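Local coordinates for protein AlyGC (Glaciecola chathamensis, PDB 5GKD) that cleaves alginate as a lyase of polysaccharide lyase family 6, probably by beta-elimination, with a calcium ion bound in its structure, at residues S339-L345 with I364-L370; I455-T460 with L477-L483; I505-L511 with M539-L545. One frame throughout, in Å; residues are numbered along the deposited sequence.

Contact 1: residues S339-L345 with I364-L370; sequences SNMNNNL and IKFKDNL
Met341 lays its extended side chain (chi1 t, chi2 t, chi3 t) beside the ring of Phe366 (chi1 m). Met341 CB lies 3.8 Å from Phe366 CD2, and Met341 SD lies 5.2 Å from the ring centroid, an oblique Met-aromatic contact. Met341 CB also lies 4.2 Å from Ile364 CG2. Strands 339-342 and 364-367 run parallel, their axes 4.4 Å apart and crossing at -20°. The register pairs Ser339 with Ile364, Asn340 with Lys365, Met341 with Phe366 and Asn342 with Lys367. Backbone hydrogen bonds join Lys365 N to Ser339 O (3.0 Å), Met341 N to Lys365 O (2.9 Å), Lys367 N to Met341 O (3.2 Å) and Asn343 N to Lys367 O (3.2 Å). Asn343 and Asp368 both take left-handed backbone angles, so the two chains bend together. Past the bend, Leu370 N bonds Asn344 O (3.0 Å) and Leu345 pairs with Leu370. Asn344 and Asn369 have chi1 m and turn inward at the corner. Asn369 ND2 donates to Met341 O (2.9 Å). Asn369 OD1 accepts from Asn344 N and Asn344 ND2, both at 3.0 Å. The Asn344 amide also bonds Asn314 N and Ile311 O, and Asn369 ND2 bonds Gly382 O. Asparagines stacked in this way at equivalent bends of successive coils form an asparagine stack, a hallmark of the right-handed parallel beta-helix of pectate lyase-like proteins.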
loop_
_atom_site.group_PDB
_atom_site.type_symbol
_atom_site.label_atom_id
_atom_site.label_comp_id
_atom_site.label_asym_id
_atom_site.label_seq_id
_atom_site.Cartn_x
_atom_site.Cartn_y
_atom_site.Cartn_z
ATOM N N SER A 339 30.128 39.267 7.905
ATOM C CA SER A 339 30.879 38.025 7.840
ATOM C C SER A 339 32.255 38.249 7.225
ATOM O O SER A 339 32.551 39.309 6.662
ATOM C CB SER A 339 30.083 36.976 7.052
ATOM O OG SER A 339 28.914 36.656 7.769
ATOM N N ASN A 340 33.098 37.220 7.320
ATOM C CA ASN A 340 34.492 37.305 6.890
ATOM C C ASN A 340 34.970 35.970 6.349
ATOM O O ASN A 340 34.790 34.939 6.996
ATOM C CB ASN A 340 35.399 37.737 8.047
ATOM C CG ASN A 340 35.194 39.193 8.436
ATOM O OD1 ASN A 340 35.772 40.091 7.823
ATOM N ND2 ASN A 340 34.352 39.433 9.428
ATOM N N MET A 341 35.628 35.999 5.189
ATOM C CA MET A 341 36.230 34.813 4.585
ATOM C C MET A 341 37.684 35.124 4.226
ATOM O O MET A 341 37.942 35.870 3.273
ATOM C CB MET A 341 35.431 34.373 3.357
ATOM C CG MET A 341 35.969 33.133 2.699
ATOM S SD MET A 341 34.737 32.255 1.717
ATOM C CE MET A 341 35.786 31.021 0.949
ATOM N N ASN A 342 38.629 34.534 4.968
ATOM C CA ASN A 342 40.042 34.898 4.901
ATOM C C ASN A 342 40.933 33.665 4.866
ATOM O O ASN A 342 40.597 32.622 5.429
ATOM C CB ASN A 342 40.508 35.720 6.111
ATOM C CG ASN A 342 39.485 36.703 6.580
ATOM O OD1 ASN A 342 39.025 37.542 5.812
ATOM N ND2 ASN A 342 39.107 36.605 7.849
ATOM N N ASN A 343 42.105 33.822 4.245
ATOM C CA ASN A 343 43.206 32.859 4.329
ATOM C C ASN A 343 42.806 31.461 3.864
ATOM O O ASN A 343 43.384 30.466 4.293
ATOM C CB ASN A 343 43.784 32.820 5.743
ATOM C CG ASN A 343 44.386 34.146 6.146
ATOM O OD1 ASN A 343 43.732 34.967 6.779
ATOM N ND2 ASN A 343 45.633 34.370 5.760
ATOM N N ASN A 344 41.831 31.383 2.971
ATOM C CA ASN A 344 41.439 30.124 2.369
ATOM C C ASN A 344 42.264 29.844 1.112
ATOM O O ASN A 344 42.891 30.729 0.532
ATOM C CB ASN A 344 39.941 30.133 2.061
ATOM C CG ASN A 344 39.092 30.299 3.331
ATOM O OD1 ASN A 344 38.950 29.365 4.113
ATOM N ND2 ASN A 344 38.573 31.487 3.551
ATOM N N LEU A 345 42.247 28.589 0.693
ATOM C CA LEU A 345 42.997 28.131 -0.465
ATOM C C LEU A 345 42.055 27.361 -1.370
ATOM O O LEU A 345 41.455 26.365 -0.950
ATOM C CB LEU A 345 44.186 27.262 -0.051
ATOM C CG LEU A 345 44.918 26.508 -1.166
ATOM C CD1 LEU A 345 45.685 27.434 -2.082
ATOM C CD2 LEU A 345 45.870 25.480 -0.575
ATOM N N ILE A 364 29.920 39.957 3.125
ATOM C CA ILE A 364 31.051 39.079 3.388
ATOM C C ILE A 364 32.311 39.814 2.945
ATOM O O ILE A 364 32.455 40.139 1.763
ATOM C CB ILE A 364 30.934 37.747 2.630
ATOM C CG1 ILE A 364 29.607 37.032 2.895
ATOM C CG2 ILE A 364 32.106 36.851 2.963
ATOM C CD1 ILE A 364 29.457 35.781 2.049
ATOM N N LYS A 365 33.247 40.032 3.861
ATOM C CA LYS A 365 34.512 40.644 3.485
ATOM C C LYS A 365 35.548 39.557 3.254
ATOM O O LYS A 365 35.783 38.703 4.117
ATOM C CB LYS A 365 35.008 41.664 4.516
ATOM C CG LYS A 365 35.578 42.933 3.802
ATOM C CD LYS A 365 36.875 43.463 4.417
ATOM C CE LYS A 365 37.805 44.124 3.357
ATOM N NZ LYS A 365 37.258 45.283 2.563
ATOM N N PHE A 366 36.142 39.584 2.077
ATOM C CA PHE A 366 37.135 38.615 1.651
ATOM C C PHE A 366 38.516 39.239 1.794
ATOM O O PHE A 366 38.726 40.379 1.383
ATOM C CB PHE A 366 36.883 38.202 0.197
ATOM C CG PHE A 366 35.530 37.573 -0.045
ATOM C CD1 PHE A 366 34.419 38.357 -0.285
ATOM C CD2 PHE A 366 35.381 36.192 -0.031
ATOM C CE1 PHE A 366 33.176 37.779 -0.511
ATOM C CE2 PHE A 366 34.143 35.609 -0.249
ATOM C CZ PHE A 366 33.039 36.397 -0.495
ATOM N N LYS A 367 39.453 38.485 2.356
ATOM C CA LYS A 367 40.812 38.965 2.548
ATOM C C LYS A 367 41.781 37.796 2.476
ATOM O O LYS A 367 41.528 36.742 3.056
ATOM C CB LYS A 367 40.957 39.658 3.896
ATOM C CG LYS A 367 41.358 41.078 3.802
ATOM C CD LYS A 367 41.057 41.776 5.101
ATOM C CE LYS A 367 41.760 43.136 5.125
ATOM N NZ LYS A 367 41.502 43.992 3.921
ATOM N N ASP A 368 42.879 37.983 1.747
ATOM C CA ASP A 368 43.988 37.030 1.768
ATOM C C ASP A 368 43.555 35.610 1.406
ATOM O O ASP A 368 43.971 34.649 2.046
ATOM C CB ASP A 368 44.689 37.035 3.128
ATOM C CG ASP A 368 45.292 38.380 3.458
ATOM O OD1 ASP A 368 45.816 39.032 2.533
ATOM O OD2 ASP A 368 45.222 38.802 4.635
ATOM N N ASN A 369 42.722 35.463 0.379
ATOM C CA ASN A 369 42.424 34.143 -0.162
ATOM C C ASN A 369 43.264 33.894 -1.407
ATOM O O ASN A 369 43.458 34.799 -2.217
ATOM C CB ASN A 369 40.938 33.998 -0.487
ATOM C CG ASN A 369 40.066 34.197 0.731
ATOM O OD1 ASN A 369 40.024 33.349 1.624
ATOM N ND2 ASN A 369 39.379 35.327 0.782
ATOM N N LEU A 370 43.768 32.668 -1.551
ATOM C CA LEU A 370 44.683 32.310 -2.627
ATOM C C LEU A 370 44.009 31.351 -3.596
ATOM O O LEU A 370 43.408 30.348 -3.183
ATOM C CB LEU A 370 45.973 31.682 -2.090
ATOM C CG LEU A 370 47.048 31.430 -3.154
ATOM C CD1 LEU A 370 47.541 32.763 -3.722
ATOM C CD2 LEU A 370 48.228 30.640 -2.611
HETATM O O HOH W 1 43.910 37.929 6.801
#

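Contact 2: residues I455-T460 with L477-L483; sequences IASAET and LSLDKTL
Two hydrogen bonds from one lysine tie the end of a helix to the turn before strand 482-487. Segment 455-460 is helical to Ser457, and Ala458 is the first residue to leave helical angles. Segment 477-483 is extended at 477-479 and turns at Asp480; Lys481 is extended again, ahead of strand 482-483. Lys481 (chi1 p, chi2 t, chi3 p, chi4 t) reaches the carbonyls at the helix C-terminus. Its NZ donates to Ile455 O at 2.8 Å and to Ala458 O at 3.0 Å. A third hydrogen bond runs from Thr482 N to Thr460 OG1 (3.0 Å), where the CA atoms of Thr460 and Thr482 are 4.8 Å apart. The apolar contacts centre on Ile455 (chi1 m, chi2 t). Its CD1 lies 3.6 Å from Leu477 CG, its CG2 4.3 Å from Leu479 CD1, and its CG1 3.7 Å from Leu483 CD2. Ala458 CB adds a contact with Leu483 CD1 at 3.7 Å. Helix 450-457 thus covers the interior at the start of the second beta-helix, much like an end cap. Ile455, Ala458 and Leu483 also meet Leu464 of strand 462-466, and Leu477 continues onto Ile503 of strand 503-505.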
loop_
_atom_site.group_PDB
_atom_site.type_symbol
_atom_site.label_atom_id
_atom_site.label_comp_id
_atom_site.label_asym_id
_atom_site.label_seq_id
_atom_site.Cartn_x
_atom_site.Cartn_y
_atom_site.Cartn_z
ATOM N N ILE A 455 15.605 -19.045 -11.240
ATOM C CA ILE A 455 15.641 -17.892 -10.344
ATOM C C ILE A 455 15.714 -18.351 -8.887
ATOM O O ILE A 455 16.524 -17.856 -8.097
ATOM C CB ILE A 455 14.416 -16.990 -10.601
ATOM C CG1 ILE A 455 14.586 -16.207 -11.900
ATOM C CG2 ILE A 455 14.172 -16.054 -9.438
ATOM C CD1 ILE A 455 13.317 -15.586 -12.403
ATOM N N ALA A 456 14.897 -19.335 -8.524
ATOM C CA ALA A 456 14.778 -19.715 -7.124
ATOM C C ALA A 456 16.061 -20.326 -6.575
ATOM O O ALA A 456 16.347 -20.174 -5.386
ATOM C CB ALA A 456 13.608 -20.685 -6.939
ATOM N N SER A 457 16.843 -21.018 -7.398
ATOM C CA SER A 457 18.032 -21.677 -6.875
ATOM C C SER A 457 19.320 -20.937 -7.195
ATOM O O SER A 457 20.380 -21.332 -6.702
ATOM C CB SER A 457 18.118 -23.116 -7.381
ATOM O OG SER A 457 18.214 -23.162 -8.781
ATOM N N ALA A 458 19.256 -19.870 -7.987
ATOM C CA ALA A 458 20.416 -19.019 -8.187
ATOM C C ALA A 458 20.798 -18.317 -6.881
ATOM O O ALA A 458 20.006 -18.225 -5.941
ATOM C CB ALA A 458 20.132 -17.979 -9.273
ATOM N N GLU A 459 22.030 -17.820 -6.835
ATOM C CA GLU A 459 22.560 -17.065 -5.711
ATOM C C GLU A 459 22.702 -15.606 -6.112
ATOM O O GLU A 459 22.691 -15.276 -7.297
ATOM C CB GLU A 459 23.913 -17.619 -5.260
ATOM C CG GLU A 459 23.816 -18.976 -4.583
ATOM C CD GLU A 459 25.167 -19.674 -4.469
ATOM O OE1 GLU A 459 25.369 -20.415 -3.480
ATOM O OE2 GLU A 459 26.026 -19.481 -5.370
ATOM N N THR A 460 22.819 -14.729 -5.111
ATOM C CA THR A 460 22.771 -13.296 -5.377
ATOM C C THR A 460 23.987 -12.883 -6.191
ATOM O O THR A 460 25.112 -13.299 -5.910
ATOM C CB THR A 460 22.670 -12.490 -4.064
ATOM O OG1 THR A 460 22.238 -11.154 -4.362
ATOM C CG2 THR A 460 24.017 -12.418 -3.304
ATOM N N LEU A 477 7.424 -14.568 -11.068
ATOM C CA LEU A 477 8.857 -14.638 -10.804
ATOM C C LEU A 477 9.180 -13.582 -9.757
ATOM O O LEU A 477 9.341 -12.407 -10.085
ATOM C CB LEU A 477 9.647 -14.395 -12.082
ATOM C CG LEU A 477 9.805 -15.461 -13.166
ATOM C CD1 LEU A 477 8.943 -16.666 -12.934
ATOM C CD2 LEU A 477 9.542 -14.854 -14.530
ATOM N N SER A 478 9.256 -13.976 -8.490
ATOM C CA SER A 478 9.519 -13.018 -7.424
ATOM C C SER A 478 11.008 -13.031 -7.113
ATOM O O SER A 478 11.584 -14.084 -6.816
ATOM C CB SER A 478 8.672 -13.300 -6.180
ATOM O OG SER A 478 8.707 -14.660 -5.832
ATOM N N LEU A 479 11.623 -11.864 -7.217
ATOM C CA LEU A 479 13.061 -11.691 -7.093
ATOM C C LEU A 479 13.379 -11.099 -5.725
ATOM O O LEU A 479 12.902 -10.008 -5.391
ATOM C CB LEU A 479 13.566 -10.777 -8.206
ATOM C CG LEU A 479 15.053 -10.697 -8.489
ATOM C CD1 LEU A 479 15.633 -12.085 -8.661
ATOM C CD2 LEU A 479 15.236 -9.902 -9.748
ATOM N N ASP A 480 14.171 -11.821 -4.934
ATOM C CA ASP A 480 14.602 -11.348 -3.627
ATOM C C ASP A 480 16.118 -11.402 -3.527
ATOM O O ASP A 480 16.670 -11.486 -2.436
ATOM C CB ASP A 480 13.937 -12.130 -2.484
ATOM C CG ASP A 480 14.290 -13.618 -2.479
ATOM O OD1 ASP A 480 15.104 -14.064 -3.306
ATOM O OD2 ASP A 480 13.758 -14.355 -1.628
ATOM N N LYS A 481 16.798 -11.334 -4.669
ATOM C CA LYS A 481 18.250 -11.289 -4.709
ATOM C C LYS A 481 18.666 -10.433 -5.899
ATOM O O LYS A 481 17.826 -9.955 -6.666
ATOM C CB LYS A 481 18.827 -12.702 -4.789
ATOM C CG LYS A 481 18.618 -13.362 -6.141
ATOM C CD LYS A 481 18.674 -14.881 -6.064
ATOM C CE LYS A 481 17.418 -15.430 -5.448
ATOM N NZ LYS A 481 17.341 -16.916 -5.536
ATOM N N THR A 482 19.968 -10.246 -6.067
ATOM C CA THR A 482 20.477 -9.519 -7.223
ATOM C C THR A 482 20.705 -10.511 -8.360
ATOM O O THR A 482 21.388 -11.526 -8.181
ATOM C CB THR A 482 21.765 -8.768 -6.873
ATOM O OG1 THR A 482 21.484 -7.761 -5.876
ATOM C CG2 THR A 482 22.357 -8.105 -8.103
ATOM N N LEU A 483 20.117 -10.233 -9.519
ATOM C CA LEU A 483 20.100 -11.230 -10.583
ATOM C C LEU A 483 20.118 -10.553 -11.943
ATOM O O LEU A 483 19.511 -9.497 -12.123
ATOM C CB LEU A 483 18.857 -12.119 -10.467
ATOM C CG LEU A 483 18.974 -13.558 -10.952
ATOM C CD1 LEU A 483 19.777 -14.396 -9.960
ATOM C CD2 LEU A 483 17.590 -14.151 -11.177
#

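Contact 3: residues I505-L511 with M539-L545; sequences INNKGNL and MQRNYRL
Segments 505-511 and 539-545 run side by side and become parallel strands at their C-terminal ends. Asn506 to Gly509 form a type II beta turn, closed by Gly509 N to Asn506 O at 2.8 Å, with Lys508 at positive phi. CA atoms pair as Asn507 with Arg541 (5.8 Å), Asn510 with Arg544 (4.9 Å) and Leu511 with Leu545 (5.0 Å). The last pair is a parallel bridge, and Leu511 N bonds Arg544 O at 3.0 Å. Two asparagine side chains make the other direct bonds. Asn507 OD1 (chi1 m) accepts from Gln540 N at 2.9 Å. Asn510 OD1 (chi1 m) accepts from Arg544 N at 2.8 Å. Two waters add bridges between the segments. One donates to Gly509 O (3.0 Å) and Asn542 O (2.6 Å), and another links Asn510 OD1 to Arg544 NE, 3.0 Å from each. Lys508 CG lies over a face of the Arg541 guanidinium, and Asn510 CB over a face of that of Arg544. Arg544 NH2 bonds Val434 O, and its guanidinium makes a cation-pi contact with Phe436. Inside the coil, Ile505 CG2 meets Tyr543 CB at 4.1 Å, and Leu511 CD2 meets Leu545 CD1 at 4.1 Å. Met539 CE reaches Asn506 C at 3.7 Å. Parallel pairing of successive coils with like side chains stacked, as Leu511 on Leu545, is characteristic of a parallel beta-helix. Strand 510-514 lies between 482-487 and 543-548, and Asn510 ND2 bonds Thr482 OG1 on the preceding coil. Arg544 touches Asp573 and Tyr574 on the following coil; Tyr543 and Leu545 pack on Phe564 (strand 564-565) in their own coil.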
loop_
_atom_site.group_PDB
_atom_site.type_symbol
_atom_site.label_atom_id
_atom_site.label_comp_id
_atom_site.label_asym_id
_atom_site.label_seq_id
_atom_site.Cartn_x
_atom_site.Cartn_y
_atom_site.Cartn_z
ATOM N N ILE A 505 9.514 -7.546 -7.818
ATOM C CA ILE A 505 10.764 -7.212 -7.151
ATOM C C ILE A 505 10.471 -7.042 -5.661
ATOM O O ILE A 505 9.757 -6.120 -5.257
ATOM C CB ILE A 505 11.419 -5.962 -7.755
ATOM C CG1 ILE A 505 11.614 -6.146 -9.260
ATOM C CG2 ILE A 505 12.759 -5.676 -7.069
ATOM C CD1 ILE A 505 12.164 -4.906 -9.982
ATOM N N ASN A 506 11.022 -7.941 -4.856
ATOM C CA ASN A 506 10.913 -7.942 -3.407
ATOM C C ASN A 506 12.150 -7.321 -2.779
ATOM O O ASN A 506 13.131 -7.019 -3.455
ATOM C CB ASN A 506 10.744 -9.371 -2.882
ATOM C CG ASN A 506 9.396 -9.975 -3.236
ATOM O OD1 ASN A 506 9.310 -11.064 -3.815
ATOM N ND2 ASN A 506 8.336 -9.279 -2.883
ATOM N N ASN A 507 12.099 -7.161 -1.453
ATOM C CA ASN A 507 13.266 -6.744 -0.693
ATOM C C ASN A 507 14.481 -7.557 -1.100
ATOM O O ASN A 507 14.407 -8.781 -1.214
ATOM C CB ASN A 507 13.007 -6.905 0.804
ATOM C CG ASN A 507 12.046 -5.871 1.333
ATOM O OD1 ASN A 507 12.026 -4.733 0.867
ATOM N ND2 ASN A 507 11.244 -6.256 2.306
ATOM N N LYS A 508 15.595 -6.861 -1.340
ATOM C CA LYS A 508 16.894 -7.405 -1.718
ATOM C C LYS A 508 16.928 -7.776 -3.196
ATOM O O LYS A 508 17.991 -8.120 -3.710
ATOM C CB LYS A 508 17.310 -8.618 -0.859
ATOM C CG LYS A 508 17.232 -8.315 0.653
ATOM C CD LYS A 508 17.379 -9.539 1.528
ATOM C CE LYS A 508 18.740 -10.137 1.359
ATOM N NZ LYS A 508 19.758 -9.068 1.471
ATOM N N GLY A 509 15.809 -7.688 -3.906
ATOM C CA GLY A 509 15.820 -7.926 -5.333
ATOM C C GLY A 509 16.358 -6.727 -6.098
ATOM O O GLY A 509 16.055 -5.574 -5.792
ATOM N N ASN A 510 17.191 -7.017 -7.091
ATOM C CA ASN A 510 17.660 -6.048 -8.066
ATOM C C ASN A 510 17.781 -6.812 -9.377
ATOM O O ASN A 510 18.225 -7.960 -9.379
ATOM C CB ASN A 510 19.007 -5.401 -7.661
ATOM C CG ASN A 510 18.982 -4.770 -6.253
ATOM O OD1 ASN A 510 18.429 -3.700 -6.060
ATOM N ND2 ASN A 510 19.612 -5.430 -5.281
ATOM N N LEU A 511 17.370 -6.198 -10.484
ATOM C CA LEU A 511 17.147 -6.942 -11.716
ATOM C C LEU A 511 17.815 -6.266 -12.905
ATOM O O LEU A 511 17.638 -5.065 -13.115
ATOM C CB LEU A 511 15.642 -7.091 -11.992
ATOM C CG LEU A 511 15.263 -7.765 -13.318
ATOM C CD1 LEU A 511 15.786 -9.200 -13.369
ATOM C CD2 LEU A 511 13.748 -7.729 -13.578
ATOM N N MET A 539 8.124 -1.794 1.001
ATOM C CA MET A 539 9.457 -2.375 1.020
ATOM C C MET A 539 10.322 -1.747 2.103
ATOM O O MET A 539 10.083 -0.632 2.562
ATOM C CB MET A 539 10.138 -2.218 -0.338
ATOM C CG MET A 539 9.383 -2.868 -1.477
ATOM S SD MET A 539 10.192 -2.667 -3.071
ATOM C CE MET A 539 11.663 -3.639 -2.843
ATOM N N GLN A 540 11.352 -2.489 2.495
ATOM C CA GLN A 540 12.316 -2.077 3.504
ATOM C C GLN A 540 13.546 -1.426 2.905
ATOM O O GLN A 540 14.293 -0.763 3.621
ATOM C CB GLN A 540 12.744 -3.304 4.324
ATOM C CG GLN A 540 13.598 -2.996 5.535
ATOM C CD GLN A 540 14.315 -4.213 6.074
ATOM O OE1 GLN A 540 15.056 -4.875 5.348
ATOM N NE2 GLN A 540 14.113 -4.511 7.359
ATOM N N ARG A 541 13.734 -1.558 1.602
ATOM C CA ARG A 541 15.028 -1.431 0.959
ATOM C C ARG A 541 14.800 -0.838 -0.425
ATOM O O ARG A 541 13.734 -1.033 -1.014
ATOM C CB ARG A 541 15.639 -2.834 0.888
ATOM C CG ARG A 541 17.068 -2.977 0.600
ATOM C CD ARG A 541 17.413 -4.414 0.828
ATOM N NE ARG A 541 17.446 -4.712 2.256
ATOM C CZ ARG A 541 18.554 -5.023 2.918
ATOM N NH1 ARG A 541 19.710 -5.097 2.276
ATOM N NH2 ARG A 541 18.511 -5.275 4.218
ATOM N N ASN A 542 15.791 -0.120 -0.944
ATOM C CA ASN A 542 15.713 0.361 -2.323
ATOM C C ASN A 542 15.989 -0.790 -3.305
ATOM O O ASN A 542 16.382 -1.888 -2.916
ATOM C CB ASN A 542 16.709 1.503 -2.566
ATOM C CG ASN A 542 16.508 2.682 -1.617
ATOM O OD1 ASN A 542 15.431 2.873 -1.063
ATOM N ND2 ASN A 542 17.547 3.482 -1.442
ATOM N N TYR A 543 15.803 -0.531 -4.599
ATOM C CA TYR A 543 16.085 -1.543 -5.613
ATOM C C TYR A 543 16.682 -0.876 -6.847
ATOM O O TYR A 543 16.584 0.334 -7.029
ATOM C CB TYR A 543 14.821 -2.356 -5.995
ATOM C CG TYR A 543 13.787 -1.534 -6.709
ATOM C CD1 TYR A 543 12.908 -0.718 -6.004
ATOM C CD2 TYR A 543 13.711 -1.538 -8.084
ATOM C CE1 TYR A 543 11.978 0.054 -6.657
ATOM C CE2 TYR A 543 12.768 -0.775 -8.747
ATOM C CZ TYR A 543 11.912 0.023 -8.032
ATOM O OH TYR A 543 10.999 0.791 -8.705
ATOM N N ARG A 544 17.291 -1.698 -7.702
ATOM C CA ARG A 544 17.867 -1.287 -8.973
ATOM C C ARG A 544 17.227 -2.081 -10.109
ATOM O O ARG A 544 17.008 -3.289 -9.987
ATOM C CB ARG A 544 19.393 -1.505 -8.985
ATOM C CG ARG A 544 20.175 -0.629 -8.025
ATOM C CD ARG A 544 21.584 -1.145 -7.790
ATOM N NE ARG A 544 21.612 -2.257 -6.844
ATOM C CZ ARG A 544 22.509 -3.238 -6.878
ATOM N NH1 ARG A 544 23.449 -3.242 -7.814
ATOM N NH2 ARG A 544 22.456 -4.218 -5.994
ATOM N N LEU A 545 16.948 -1.408 -11.224
ATOM C CA LEU A 545 16.375 -2.051 -12.402
ATOM C C LEU A 545 17.106 -1.554 -13.646
ATOM O O LEU A 545 17.118 -0.350 -13.915
ATOM C CB LEU A 545 14.867 -1.769 -12.494
ATOM C CG LEU A 545 14.133 -2.233 -13.757
ATOM C CD1 LEU A 545 14.290 -3.722 -13.953
ATOM C CD2 LEU A 545 12.665 -1.845 -13.700
HETATM O O HOH W 2 15.859 -4.468 -3.055
HETATM O O HOH W 3 20.049 -1.962 -4.299
#

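Overall arrangement
The contacts follow one another along the chain. Contact 1 belongs to the first beta-helix, in the range matched to the chondroitinase B family, and joins neighbouring strands 339-347 and 364-372 near its C-terminal end. Contacts 2 and 3 belong to the second beta-helix. Contact 1 lies on the opposite side of the chain centre from both, with centres about 56 Å from contact 2 and 47 Å from contact 3. The centres of contacts 2 and 3 are about 11 Å apart, and the two touch. Strands 482-487 and 510-514 are neighbours in one sheet, and Leu479 O lies 2.8 Å from Asn506 N, a probable hydrogen bond. The chain thus builds two beta-helices, each by stacking successive coils.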